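Local coordinates for protein putative alpha-L-fucosidase (Bacteroides thetaiotaomicron VPI-5482, PDB 3GZA) that probably hydrolyses alpha-L-fucosidic linkages, releasing L-fucose from glycans, at residues A[230-235]-A[401-406]; A[377-382]-A[431-436]; A[382-387]-A[425-430]. One frame throughout, in Å; residues are numbered along the deposited sequence. Where two conformers were deposited one is given.

Contact 1. Residues A[230-235]-A[401-406]; sequences PCWSTF and KGESVG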
ATOM      1  N   PRO A 230     -19.017  -5.045 -43.053  1.00 24.35           N
ATOM      2  CA  PRO A 230     -18.451  -6.355 -42.710  1.00 23.81           C
ATOM      3  C   PRO A 230     -17.528  -6.287 -41.505  1.00 24.13           C
ATOM      4  O   PRO A 230     -17.053  -5.193 -41.140  1.00 22.94           O
ATOM      5  CB  PRO A 230     -17.660  -6.741 -43.969  1.00 23.61           C
ATOM      6  CG  PRO A 230     -17.322  -5.484 -44.604  1.00 26.41           C
ATOM      7  CD  PRO A 230     -18.496  -4.581 -44.354  1.00 25.33           C
ATOM      8  N   CYS A 231     -17.322  -7.424 -40.851  1.00 22.98           N
ATOM      9  CA  CYS A 231     -16.399  -7.508 -39.720  1.00 23.69           C
ATOM     10  C   CYS A 231     -15.512  -8.748 -39.889  1.00 23.95           C
ATOM     11  O   CYS A 231     -15.985  -9.865 -39.804  1.00 24.41           O
ATOM     12  CB  CYS A 231     -17.108  -7.569 -38.370  1.00 23.62           C
ATOM     13  SG  CYS A 231     -15.970  -7.525 -37.000  1.00 25.50           S
ATOM     14  N   TRP A 232     -14.232  -8.508 -40.186  1.00 23.58           N
ATOM     15  CA  TRP A 232     -13.241  -9.553 -40.429  1.00 22.83           C
ATOM     16  C   TRP A 232     -12.385  -9.737 -39.207  1.00 23.35           C
ATOM     17  O   TRP A 232     -12.186  -8.823 -38.439  1.00 24.02           O
ATOM     18  CB  TRP A 232     -12.319  -9.124 -41.594  1.00 22.61           C
ATOM     19  CG  TRP A 232     -13.056  -8.643 -42.792  1.00 22.51           C
ATOM     20  CD1 TRP A 232     -13.265  -7.321 -43.154  1.00 23.21           C
ATOM     21  CD2 TRP A 232     -13.636  -9.427 -43.819  1.00 21.88           C
ATOM     22  NE1 TRP A 232     -13.971  -7.266 -44.309  1.00 21.98           N
ATOM     23  CE2 TRP A 232     -14.226  -8.535 -44.750  1.00 20.67           C
ATOM     24  CE3 TRP A 232     -13.727 -10.794 -44.049  1.00 21.03           C
ATOM     25  CZ2 TRP A 232     -14.888  -8.972 -45.886  1.00 22.95           C
ATOM     26  CZ3 TRP A 232     -14.424 -11.237 -45.171  1.00 22.73           C
ATOM     27  CH2 TRP A 232     -14.969 -10.331 -46.091  1.00 23.67           C
ATOM     28  N   SER A 233     -11.816 -10.919 -39.057  1.00 23.95           N
ATOM     29  CA  SER A 233     -10.932 -11.221 -37.937  1.00 23.39           C
ATOM     30  C   SER A 233      -9.498 -10.839 -38.183  1.00 22.82           C
ATOM     31  O   SER A 233      -8.732 -10.700 -37.237  1.00 22.91           O
ATOM     32  CB  SER A 233     -10.896 -12.725 -37.637  1.00 23.76           C
ATOM     33  OG  SER A 233     -12.158 -13.166 -37.172  1.00 25.06           O
ATOM     34  N   THR A 234      -9.149 -10.687 -39.450  1.00 23.22           N
ATOM     35  CA  THR A 234      -7.816 -10.367 -39.892  1.00 23.65           C
ATOM     36  C   THR A 234      -7.502  -8.882 -39.700  1.00 23.51           C
ATOM     37  O   THR A 234      -8.406  -8.028 -39.664  1.00 23.01           O
ATOM     38  CB  THR A 234      -7.599 -10.869 -41.286  1.00 23.12           C
ATOM     39  OG1 THR A 234      -8.678 -10.473 -42.150  1.00 22.57           O
ATOM     40  CG2 THR A 234      -7.478 -12.395 -41.269  1.00 23.33           C
ATOM     41  N   PHE A 235      -6.198  -8.599 -39.558  1.00 23.17           N
ATOM     42  CA  PHE A 235      -5.752  -7.298 -39.095  1.00 23.52           C
ATOM     43  C   PHE A 235      -4.356  -7.029 -39.649  1.00 24.00           C
ATOM     44  O   PHE A 235      -3.599  -7.962 -39.856  1.00 22.11           O
ATOM     45  CB  PHE A 235      -5.839  -7.317 -37.533  1.00 24.00           C
ATOM     46  CG  PHE A 235      -6.190  -5.989 -36.927  1.00 25.03           C
ATOM     47  CD1 PHE A 235      -7.471  -5.463 -37.120  1.00 25.62           C
ATOM     48  CD2 PHE A 235      -5.252  -5.232 -36.211  1.00 25.12           C
ATOM     49  CE1 PHE A 235      -7.793  -4.259 -36.590  1.00 28.22           C
ATOM     50  CE2 PHE A 235      -5.596  -4.003 -35.679  1.00 27.50           C
ATOM     51  CZ  PHE A 235      -6.849  -3.512 -35.883  1.00 28.05           C
ATOM     52  N   LYS A 401     -27.684 -10.132 -49.110  1.00 27.14           N
ATOM     53  CA  LYS A 401     -26.348 -10.215 -49.669  1.00 27.25           C
ATOM     54  C   LYS A 401     -25.390  -9.717 -48.616  1.00 25.54           C
ATOM     55  O   LYS A 401     -25.718  -8.822 -47.854  1.00 26.82           O
ATOM     56  CB  LYS A 401     -26.244  -9.341 -50.920  1.00 26.59           C
ATOM     57  CG  LYS A 401     -27.040  -9.836 -52.119  1.00 28.79           C
ATOM     58  N   GLY A 402     -24.192 -10.275 -48.600  1.00 24.94           N
ATOM     59  CA  GLY A 402     -23.164  -9.836 -47.656  1.00 23.98           C
ATOM     60  C   GLY A 402     -21.771 -10.146 -48.104  1.00 24.15           C
ATOM     61  O   GLY A 402     -21.547 -10.506 -49.254  1.00 22.88           O
ATOM     62  N   GLU A 403     -20.843  -9.999 -47.175  1.00 23.72           N
ATOM     63  CA  GLU A 403     -19.419 -10.183 -47.463  1.00 24.34           C
ATOM     64  C   GLU A 403     -18.814 -11.173 -46.510  1.00 24.22           C
ATOM     65  O   GLU A 403     -18.697 -12.339 -46.834  1.00 25.94           O
ATOM     66  CB  GLU A 403     -18.692  -8.847 -47.356  1.00 24.90           C
ATOM     67  CG  GLU A 403     -19.039  -7.885 -48.444  1.00 27.63           C
ATOM     68  CD  GLU A 403     -18.229  -6.603 -48.348  1.00 31.69           C
ATOM     69  OE1 GLU A 403     -17.000  -6.635 -48.591  1.00 34.53           O
ATOM     70  OE2 GLU A 403     -18.841  -5.572 -48.012  1.00 36.30           O
ATOM     71  N   SER A 404     -18.464 -10.712 -45.309  1.00 23.49           N
ATOM     72  CA  SER A 404     -17.879 -11.547 -44.277  1.00 22.98           C
ATOM     73  C   SER A 404     -18.892 -12.482 -43.617  1.00 24.16           C
ATOM     74  O   SER A 404     -20.051 -12.115 -43.418  1.00 24.23           O
ATOM     75  CB  SER A 404     -17.270 -10.670 -43.188  1.00 23.79           C
ATOM     76  OG  SER A 404     -18.219  -9.734 -42.710  1.00 23.15           O
ATOM     77  N   VAL A 405     -18.400 -13.648 -43.233  1.00 23.60           N
ATOM     78  CA  VAL A 405     -19.176 -14.597 -42.466  1.00 23.81           C
ATOM     79  C   VAL A 405     -18.360 -14.910 -41.211  1.00 24.21           C
ATOM     80  O   VAL A 405     -18.738 -14.512 -40.115  1.00 24.12           O
ATOM     81  CB  VAL A 405     -19.546 -15.834 -43.292  1.00 24.20           C
ATOM     82  CG1 VAL A 405     -20.201 -16.852 -42.392  1.00 23.97           C
ATOM     83  CG2 VAL A 405     -20.468 -15.460 -44.439  1.00 21.81           C
ATOM     84  N   GLY A 406     -17.243 -15.605 -41.353  1.00 23.94           N
ATOM     85  CA  GLY A 406     -16.402 -15.931 -40.213  1.00 24.47           C
ATOM     86  C   GLY A 406     -17.097 -16.952 -39.334  1.00 24.75           C
ATOM     87  O   GLY A 406     -17.822 -17.828 -39.858  1.00 25.57           O
TER
HETATM   88  O   HOH W   1     -18.922 -10.328 -40.244  1.00 16.77           O
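S404 meets segment 230-235 with both atoms of its side chain. Its CB lies over one face of the W232 indole, 3.5 Å from the centroid of the six-membered ring and 12° off the ring normal, a CH-pi contact displaced toward the rim. Its OG accepts the C231 N-H, with OG 3.1 Å from C231 N and an angle of 148° at the hydrogen. OG reaches that amide because it stands between the backbone N and the carbonyl carbon (chi1 53°). A water 2.6 Å from S404 OG also hydrogen-bonds to C231 O, which has a further partner in N310.

P230, preceded by a cis peptide bond, presses CB against S404 OG at 3.3 Å. Its CG meets the carboxylate of the extended E403 chain, 3.7 Å from OE2, while E403 CB borders W232 CZ2. Farther out, Y229 OH hydrogen-bonds to both E403 N and S404 O, and the indole also packs on R384 and E381. An alanine in place of W232 would probably open a gap beside S404 and deprive its CB of the aromatic face it rests on. The contact is a buried interdomain interface, joining a loop of the TIM-barrel-type domain to the turn after strand 395-402 of the C-terminal beta-sandwich.

Contact 2. Residues A[377-382]-A[431-436]; sequences IKNGER and LPDIIN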
ATOM      1  N   ILE A 377     -14.052 -21.739 -38.625  1.00 26.85           N
ATOM      2  CA  ILE A 377     -13.092 -20.673 -38.347  1.00 27.07           C
ATOM      3  C   ILE A 377     -11.614 -21.087 -38.246  1.00 27.48           C
ATOM      4  O   ILE A 377     -10.727 -20.301 -38.603  1.00 26.85           O
ATOM      5  CB  ILE A 377     -13.541 -19.827 -37.130  1.00 27.03           C
ATOM      6  CG1 ILE A 377     -12.969 -18.384 -37.228  1.00 27.39           C
ATOM      7  CG2 ILE A 377     -13.237 -20.539 -35.819  1.00 27.69           C
ATOM      8  CD1 ILE A 377     -13.399 -17.672 -38.496  1.00 25.03           C
ATOM      9  N   LYS A 378     -11.337 -22.326 -37.839  1.00 27.80           N
ATOM     10  CA  LYS A 378      -9.961 -22.811 -37.802  1.00 27.72           C
ATOM     11  C   LYS A 378      -9.271 -22.742 -39.176  1.00 27.31           C
ATOM     12  O   LYS A 378      -8.054 -22.670 -39.256  1.00 27.82           O
ATOM     13  CB  LYS A 378      -9.862 -24.228 -37.243  1.00 28.55           C
ATOM     14  CG  LYS A 378     -10.309 -25.297 -38.165  1.00 32.67           C
ATOM     15  CD  LYS A 378     -10.012 -26.675 -37.575  1.00 36.50           C
ATOM     16  CE  LYS A 378     -10.961 -26.957 -36.423  1.00 40.38           C
ATOM     17  N   ASN A 379     -10.058 -22.819 -40.246  1.00 26.75           N
ATOM     18  CA  ASN A 379      -9.559 -22.734 -41.605  1.00 27.27           C
ATOM     19  C   ASN A 379      -9.635 -21.348 -42.263  1.00 26.81           C
ATOM     20  O   ASN A 379      -9.365 -21.224 -43.447  1.00 27.13           O
ATOM     21  CB  ASN A 379     -10.242 -23.811 -42.442  1.00 26.81           C
ATOM     22  CG  ASN A 379      -9.917 -25.207 -41.933  1.00 29.12           C
ATOM     23  OD1 ASN A 379      -8.807 -25.464 -41.484  1.00 27.73           O
ATOM     24  ND2 ASN A 379     -10.881 -26.092 -41.985  1.00 29.98           N
ATOM     25  N   GLY A 380      -9.971 -20.329 -41.481  1.00 26.48           N
ATOM     26  CA  GLY A 380      -9.955 -18.933 -41.944  1.00 26.43           C
ATOM     27  C   GLY A 380     -11.254 -18.376 -42.458  1.00 26.63           C
ATOM     28  O   GLY A 380     -12.268 -19.067 -42.474  1.00 27.34           O
ATOM     29  N   GLU A 381     -11.209 -17.099 -42.845  1.00 25.27           N
ATOM     30  CA  GLU A 381     -12.319 -16.385 -43.429  1.00 24.37           C
ATOM     31  C   GLU A 381     -12.142 -16.467 -44.934  1.00 24.86           C
ATOM     32  O   GLU A 381     -11.419 -15.682 -45.568  1.00 24.70           O
ATOM     33  CB  GLU A 381     -12.379 -14.960 -42.846  1.00 24.29           C
ATOM     34  CG  GLU A 381     -12.971 -15.048 -41.454  1.00 25.22           C
ATOM     35  CD  GLU A 381     -12.797 -13.840 -40.564  1.00 24.51           C
ATOM     36  OE1 GLU A 381     -12.223 -12.815 -41.020  1.00 26.09           O
ATOM     37  OE2 GLU A 381     -13.239 -13.940 -39.404  1.00 25.61           O
ATOM     38  N   ARG A 382     -12.818 -17.449 -45.532  1.00 23.84           N
ATOM     39  CA  ARG A 382     -12.688 -17.700 -46.961  1.00 23.80           C
ATOM     40  C   ARG A 382     -13.723 -16.990 -47.798  1.00 24.26           C
ATOM     41  O   ARG A 382     -13.454 -16.598 -48.920  1.00 23.97           O
ATOM     42  CB  ARG A 382     -12.768 -19.206 -47.237  1.00 23.85           C
ATOM     43  CG  ARG A 382     -11.769 -19.957 -46.418  1.00 24.37           C
ATOM     44  CD  ARG A 382     -11.765 -21.438 -46.662  1.00 25.69           C
ATOM     45  NE  ARG A 382     -10.583 -22.046 -46.056  1.00 25.86           N
ATOM     46  CZ  ARG A 382     -10.005 -23.165 -46.494  1.00 29.26           C
ATOM     47  NH1 ARG A 382     -10.484 -23.826 -47.531  1.00 30.06           N
ATOM     48  NH2 ARG A 382      -8.914 -23.631 -45.903  1.00 30.06           N
ATOM     49  N   LEU A 431     -11.773 -22.596 -51.017  1.00 27.38           N
ATOM     50  CA  LEU A 431     -13.033 -23.336 -51.028  1.00 27.05           C
ATOM     51  C   LEU A 431     -13.697 -23.182 -49.666  1.00 26.66           C
ATOM     52  O   LEU A 431     -13.110 -23.562 -48.657  1.00 26.44           O
ATOM     53  CB  LEU A 431     -12.810 -24.820 -51.312  1.00 27.09           C
ATOM     54  CG  LEU A 431     -14.102 -25.675 -51.304  1.00 28.06           C
ATOM     55  CD1 LEU A 431     -15.077 -25.303 -52.434  1.00 28.80           C
ATOM     56  CD2 LEU A 431     -13.754 -27.153 -51.399  1.00 27.88           C
ATOM     57  N   PRO A 432     -14.896 -22.561 -49.623  1.00 25.78           N
ATOM     58  CA  PRO A 432     -15.550 -22.379 -48.319  1.00 26.08           C
ATOM     59  C   PRO A 432     -15.788 -23.691 -47.550  1.00 26.27           C
ATOM     60  O   PRO A 432     -16.002 -24.744 -48.143  1.00 27.56           O
ATOM     61  CB  PRO A 432     -16.866 -21.665 -48.666  1.00 26.41           C
ATOM     62  CG  PRO A 432     -16.597 -21.016 -50.012  1.00 25.36           C
ATOM     63  CD  PRO A 432     -15.661 -21.939 -50.713  1.00 25.86           C
ATOM     64  N   ASP A 433     -15.666 -23.601 -46.241  1.00 25.59           N
ATOM     65  CA  ASP A 433     -15.862 -24.699 -45.299  1.00 26.43           C
ATOM     66  C   ASP A 433     -17.014 -24.235 -44.399  1.00 26.40           C
ATOM     67  O   ASP A 433     -16.828 -23.680 -43.305  1.00 26.28           O
ATOM     68  CB  ASP A 433     -14.547 -24.972 -44.570  1.00 26.34           C
ATOM     69  CG  ASP A 433     -14.597 -26.196 -43.662  1.00 27.73           C
ATOM     70  OD1 ASP A 433     -15.661 -26.827 -43.495  1.00 29.51           O
ATOM     71  OD2 ASP A 433     -13.539 -26.541 -43.107  1.00 29.78           O
ATOM     72  N   ILE A 434     -18.224 -24.480 -44.882  1.00 25.83           N
ATOM     73  CA  ILE A 434     -19.425 -24.006 -44.223  1.00 26.38           C
ATOM     74  C   ILE A 434     -19.899 -25.088 -43.258  1.00 27.22           C
ATOM     75  O   ILE A 434     -20.306 -26.162 -43.686  1.00 27.19           O
ATOM     76  CB  ILE A 434     -20.493 -23.623 -45.277  1.00 26.99           C
ATOM     77  CG1 ILE A 434     -19.958 -22.468 -46.158  1.00 26.97           C
ATOM     78  CG2 ILE A 434     -21.806 -23.253 -44.602  1.00 26.08           C
ATOM     79  CD1 ILE A 434     -20.638 -22.315 -47.486  1.00 27.69           C
ATOM     80  N   ILE A 435     -19.831 -24.802 -41.955  1.00 27.84           N
ATOM     81  CA  ILE A 435     -20.233 -25.779 -40.957  1.00 28.33           C
ATOM     82  C   ILE A 435     -21.709 -25.661 -40.639  1.00 28.77           C
ATOM     83  O   ILE A 435     -22.276 -26.571 -40.040  1.00 29.36           O
ATOM     84  CB  ILE A 435     -19.357 -25.712 -39.678  1.00 28.58           C
ATOM     85  CG1 ILE A 435     -19.540 -24.368 -38.939  1.00 28.70           C
ATOM     86  CG2 ILE A 435     -17.907 -25.934 -40.038  1.00 29.64           C
ATOM     87  CD1 ILE A 435     -18.921 -24.343 -37.570  1.00 28.58           C
ATOM     88  N   ASN A 436     -22.349 -24.568 -41.061  1.00 27.89           N
ATOM     89  CA  ASN A 436     -23.749 -24.351 -40.770  1.00 27.78           C
ATOM     90  C   ASN A 436     -24.362 -23.331 -41.722  1.00 27.28           C
ATOM     91  O   ASN A 436     -23.854 -22.220 -41.858  1.00 26.48           O
ATOM     92  CB  ASN A 436     -23.859 -23.856 -39.317  1.00 28.26           C
ATOM     93  CG  ASN A 436     -25.279 -23.549 -38.877  1.00 28.57           C
ATOM     94  OD1 ASN A 436     -26.237 -23.884 -39.539  1.00 32.60           O
ATOM     95  ND2 ASN A 436     -25.409 -22.901 -37.719  1.00 30.02           N
TER
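R382 and P432 bring the two backbones closest, their CA atoms 5.7 Å apart, and the chains then diverge to 7.6 Å between the CA atoms of N379 and D433, with no backbone hydrogen bond joining the segments. The two segments carry crossovers between the sheets of the F5/8 type C-like beta-sandwich: 377-382 leads from strand 366-375 in one sheet to strand 383-392 in the other, and 431-436 returns from strand 420-428 and enters strand 434-440 in the first. The bond from G380 N to I377 O closes the short 3-10 turn.

Two side-chain bonds tie the crossovers together. R382 NH1 gives a hydrogen to L431 O at 2.9 Å, with an angle of 156° at the hydrogen. NE of the same guanidinium reaches back to N379 O at 3.0 Å, and NH2 adds a weak bond to that oxygen; both carbonyl oxygens lie near the guanidinium plane, which should restrict its rotation. The chain runs extended from CG to NE, carrying the group across from one crossover to the other. N379 is engaged at its side chain as well: ND2 donates to D433 OD2 at 2.9 Å, the amide and carboxylate planes being nearly coplanar. With CG anti to the backbone N (chi1 -174°), the D433 carboxylate is carried toward N379, and OD2 also accepts from N376 ND2. R382 NH1 stays 6.0 Å from D433 OD2, so any attraction between the charges is probably modest. Beside the guanidinium, the CD methylene of R382 also touches the carbonyl that NH1 serves, with CD 3.2 Å from L431 O.

Contact 3. Residues A[382-387]-A[425-430]; sequences RIRQYQ and VSESIA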
ATOM      1  N   ARG A 382     -12.818 -17.449 -45.532  1.00 23.84           N
ATOM      2  CA  ARG A 382     -12.688 -17.700 -46.961  1.00 23.80           C
ATOM      3  C   ARG A 382     -13.723 -16.990 -47.798  1.00 24.26           C
ATOM      4  O   ARG A 382     -13.454 -16.598 -48.920  1.00 23.97           O
ATOM      5  CB  ARG A 382     -12.768 -19.206 -47.237  1.00 23.85           C
ATOM      6  CG  ARG A 382     -11.769 -19.957 -46.418  1.00 24.37           C
ATOM      7  CD  ARG A 382     -11.765 -21.438 -46.662  1.00 25.69           C
ATOM      8  NE  ARG A 382     -10.583 -22.046 -46.056  1.00 25.86           N
ATOM      9  CZ  ARG A 382     -10.005 -23.165 -46.494  1.00 29.26           C
ATOM     10  NH1 ARG A 382     -10.484 -23.826 -47.531  1.00 30.06           N
ATOM     11  NH2 ARG A 382      -8.914 -23.631 -45.903  1.00 30.06           N
ATOM     12  N   ILE A 383     -14.923 -16.848 -47.251  1.00 23.83           N
ATOM     13  CA  ILE A 383     -16.032 -16.217 -47.940  1.00 23.89           C
ATOM     14  C   ILE A 383     -15.791 -14.709 -48.017  1.00 24.11           C
ATOM     15  O   ILE A 383     -15.448 -14.086 -47.010  1.00 24.89           O
ATOM     16  CB  ILE A 383     -17.381 -16.511 -47.202  1.00 23.58           C
ATOM     17  CG1 ILE A 383     -17.733 -18.006 -47.321  1.00 23.08           C
ATOM     18  CG2 ILE A 383     -18.555 -15.659 -47.783  1.00 23.92           C
ATOM     19  CD1 ILE A 383     -18.986 -18.386 -46.487  1.00 23.44           C
ATOM     20  N   ARG A 384     -15.893 -14.154 -49.225  1.00 24.61           N
ATOM     21  CA  ARG A 384     -15.731 -12.713 -49.447  1.00 24.36           C
ATOM     22  C   ARG A 384     -16.986 -12.035 -49.936  1.00 24.50           C
ATOM     23  O   ARG A 384     -17.138 -10.849 -49.720  1.00 25.61           O
ATOM     24  CB  ARG A 384     -14.583 -12.456 -50.420  1.00 24.99           C
ATOM     25  CG  ARG A 384     -13.209 -12.708 -49.800  1.00 25.21           C
ATOM     26  CD  ARG A 384     -12.935 -11.766 -48.667  1.00 26.04           C
ATOM     27  NE  ARG A 384     -11.603 -11.962 -48.101  1.00 25.83           N
ATOM     28  CZ  ARG A 384     -10.493 -11.447 -48.601  1.00 28.06           C
ATOM     29  NH1 ARG A 384     -10.510 -10.750 -49.743  1.00 30.21           N
ATOM     30  NH2 ARG A 384      -9.331 -11.695 -47.987  1.00 28.28           N
ATOM     31  N   GLN A 385     -17.848 -12.755 -50.651  1.00 25.32           N
ATOM     32  CA  GLN A 385     -19.123 -12.206 -51.129  0.50 25.51           C
ATOM     33  C   GLN A 385     -20.113 -13.362 -51.161  1.00 25.54           C
ATOM     34  O   GLN A 385     -19.779 -14.435 -51.648  1.00 26.37           O
ATOM     35  CB  GLN A 385     -19.008 -11.636 -52.550  0.50 26.10           C
ATOM     36  CG  GLN A 385     -18.109 -10.390 -52.751  0.50 26.95           C
ATOM     37  CD  GLN A 385     -18.717  -9.083 -52.261  0.50 28.63           C
ATOM     38  OE1 GLN A 385     -19.931  -8.960 -52.115  0.50 30.50           O
ATOM     39  NE2 GLN A 385     -17.870  -8.082 -52.050  0.50 28.76           N
ATOM     40  N   TYR A 386     -21.321 -13.147 -50.641  1.00 25.26           N
ATOM     41  CA  TYR A 386     -22.350 -14.188 -50.691  1.00 25.22           C
ATOM     42  C   TYR A 386     -23.742 -13.607 -50.866  1.00 25.34           C
ATOM     43  O   TYR A 386     -23.989 -12.429 -50.615  1.00 24.69           O
ATOM     44  CB  TYR A 386     -22.343 -15.058 -49.429  1.00 24.93           C
ATOM     45  CG  TYR A 386     -22.839 -14.318 -48.213  1.00 24.87           C
ATOM     46  CD1 TYR A 386     -24.209 -14.238 -47.923  1.00 25.30           C
ATOM     47  CD2 TYR A 386     -21.956 -13.657 -47.345  1.00 23.39           C
ATOM     48  CE1 TYR A 386     -24.665 -13.524 -46.828  1.00 24.39           C
ATOM     49  CE2 TYR A 386     -22.406 -12.976 -46.264  1.00 22.51           C
ATOM     50  CZ  TYR A 386     -23.753 -12.903 -45.996  1.00 24.71           C
ATOM     51  OH  TYR A 386     -24.214 -12.211 -44.899  1.00 26.50           O
ATOM     52  N   GLN A 387     -24.653 -14.448 -51.334  1.00 26.19           N
ATOM     53  CA  GLN A 387     -26.047 -14.053 -51.470  1.00 27.27           C
ATOM     54  C   GLN A 387     -26.916 -15.181 -50.943  1.00 26.66           C
ATOM     55  O   GLN A 387     -26.523 -16.335 -51.010  1.00 26.60           O
ATOM     56  CB  GLN A 387     -26.447 -13.804 -52.920  1.00 28.04           C
ATOM     57  CG  GLN A 387     -25.605 -12.800 -53.677  1.00 31.96           C
ATOM     58  CD  GLN A 387     -24.318 -13.413 -54.214  1.00 34.37           C
ATOM     59  OE1 GLN A 387     -24.357 -14.429 -54.929  1.00 38.04           O
ATOM     60  NE2 GLN A 387     -23.171 -12.793 -53.885  1.00 33.16           N
ATOM     61  N   VAL A 425     -21.805 -18.456 -52.627  1.00 26.37           N
ATOM     62  CA  VAL A 425     -20.590 -17.700 -52.303  1.00 26.43           C
ATOM     63  C   VAL A 425     -20.001 -17.328 -53.677  1.00 26.28           C
ATOM     64  O   VAL A 425     -19.441 -18.183 -54.374  1.00 26.11           O
ATOM     65  CB  VAL A 425     -19.600 -18.549 -51.488  1.00 27.00           C
ATOM     66  CG1 VAL A 425     -18.284 -17.770 -51.201  1.00 26.23           C
ATOM     67  CG2 VAL A 425     -20.232 -19.007 -50.168  1.00 27.01           C
ATOM     68  N   SER A 426     -20.202 -16.081 -54.096  1.00 26.35           N
ATOM     69  CA  SER A 426     -19.727 -15.614 -55.403  1.00 26.86           C
ATOM     70  C   SER A 426     -18.243 -15.232 -55.455  1.00 27.35           C
ATOM     71  O   SER A 426     -17.649 -15.205 -56.545  1.00 26.95           O
ATOM     72  CB  SER A 426     -20.566 -14.439 -55.873  1.00 27.57           C
ATOM     73  OG  SER A 426     -20.619 -13.446 -54.889  1.00 28.16           O
ATOM     74  N   GLU A 427     -17.667 -14.903 -54.294  1.00 27.38           N
ATOM     75  CA  GLU A 427     -16.261 -14.567 -54.203  1.00 28.01           C
ATOM     76  C   GLU A 427     -15.713 -15.243 -52.967  1.00 26.84           C
ATOM     77  O   GLU A 427     -16.313 -15.176 -51.898  1.00 25.94           O
ATOM     78  CB  GLU A 427     -16.058 -13.044 -54.118  1.00 29.25           C
ATOM     79  CG  GLU A 427     -14.595 -12.605 -54.309  1.00 32.96           C
ATOM     80  CD  GLU A 427     -14.310 -11.153 -53.872  1.00 38.65           C
ATOM     81  OE1 GLU A 427     -15.261 -10.324 -53.825  1.00 42.03           O
ATOM     82  OE2 GLU A 427     -13.121 -10.851 -53.562  1.00 39.37           O
ATOM     83  N   SER A 428     -14.564 -15.896 -53.100  1.00 26.12           N
ATOM     84  CA  SER A 428     -13.903 -16.546 -51.970  1.00 26.48           C
ATOM     85  C   SER A 428     -12.417 -16.692 -52.277  1.00 25.79           C
ATOM     86  O   SER A 428     -12.018 -16.801 -53.447  1.00 26.10           O
ATOM     87  CB  SER A 428     -14.556 -17.905 -51.646  1.00 25.04           C
ATOM     88  OG  SER A 428     -14.526 -18.751 -52.791  1.00 26.63           O
ATOM     89  N   ILE A 429     -11.602 -16.682 -51.240  1.00 26.54           N
ATOM     90  CA  ILE A 429     -10.151 -16.821 -51.372  1.00 26.68           C
ATOM     91  C   ILE A 429      -9.703 -18.273 -51.245  1.00 27.30           C
ATOM     92  O   ILE A 429      -8.547 -18.571 -51.460  1.00 28.79           O
ATOM     93  CB  ILE A 429      -9.379 -15.903 -50.401  1.00 26.22           C
ATOM     94  CG1 ILE A 429      -9.759 -16.198 -48.951  1.00 27.14           C
ATOM     95  CG2 ILE A 429      -9.616 -14.407 -50.830  1.00 25.46           C
ATOM     96  CD1 ILE A 429      -8.873 -15.540 -47.903  1.00 27.12           C
ATOM     97  N   ALA A 430     -10.617 -19.164 -50.887  1.00 27.49           N
ATOM     98  CA  ALA A 430     -10.361 -20.604 -50.822  1.00 27.57           C
ATOM     99  C   ALA A 430     -11.733 -21.285 -50.775  1.00 27.44           C
ATOM    100  O   ALA A 430     -12.727 -20.611 -50.529  1.00 27.66           O
ATOM    101  CB  ALA A 430      -9.524 -20.965 -49.596  1.00 28.26           C
TER
HETATM  102  O   HOH W   2     -12.961  -9.342 -51.203  1.00 36.64           O
HETATM  103  O   HOH W   3     -15.561  -8.029 -52.858  1.00 52.36           O
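E427 O accepts two backbone hydrogens from the neighbouring strand, from R384 N at 2.9 Å and from Q385 N at 3.1 Å, both donors approaching from the same face of its carbonyl plane. Beyond E427, I429 N donates to R382 O at 3.0 Å. At the other end Q387 NE2 gives a nearly straight bond to S426 OG, 2.8 Å long with an angle of 169° at the hydrogen and the oxygen close to the amide plane. Q385 O is held less firmly, by weak bonds from S426 N and E427 N. Strands 383-387 and 425-428 thus run antiparallel, and S426 and E427 both face Q385 in a classic beta bulge that shifts the register by one between I383 and Q385.

On the sheet face carrying I383 and V425, these two cross at about a right angle, I383 CG1 lying 3.9 Å from V425 CG2. On the face of Q385 and E427, Q385 CG lies against E427 OE1. At the bulge, chi2 of -64° turns CD of R384 aside, and farther along the chain I429 CG2 lies over the centre of the guanidinium, 3.8 Å above the plane. R384 CB packs against the E427 carboxylate, while a water accepts from R384 NH1 and donates to E427 OE2, atoms 4.6 Å apart. Past the strand end, A430 CB covers one face of the R382 guanidinium, whose NH1 bonds to L431 O.

The pairing combines two firm bonds to E427 O with the I429-R382 bond and a side-chain bond from Q387, with the apolar pair I383 and V425 on one face. The opposite charges of R384 and E427 probably attract each other through solvent rather than by direct contact.

In the fold
The three contacts form a compact group, with contact 1 about 12 Å from contact 2 and about 10 Å from contact 3, centre to centre; contacts 2 and 3 are also about 10 Å apart and share R382. Along the chain, 230-235 comes first, followed by 377-387, 401-406 and 425-436. Contact 3 pairs two strands of one sandwich sheet, which strand 395-402 extends toward contact 1 beside strand 383-392, while contact 2 ties together the two crossovers that pass between this sheet and the other. A probable hydrogen bond from S233 to E381 links contacts 1 and 2. The crossover at 377-382 thus belongs both to the sandwich and to its junction with the barrel domain.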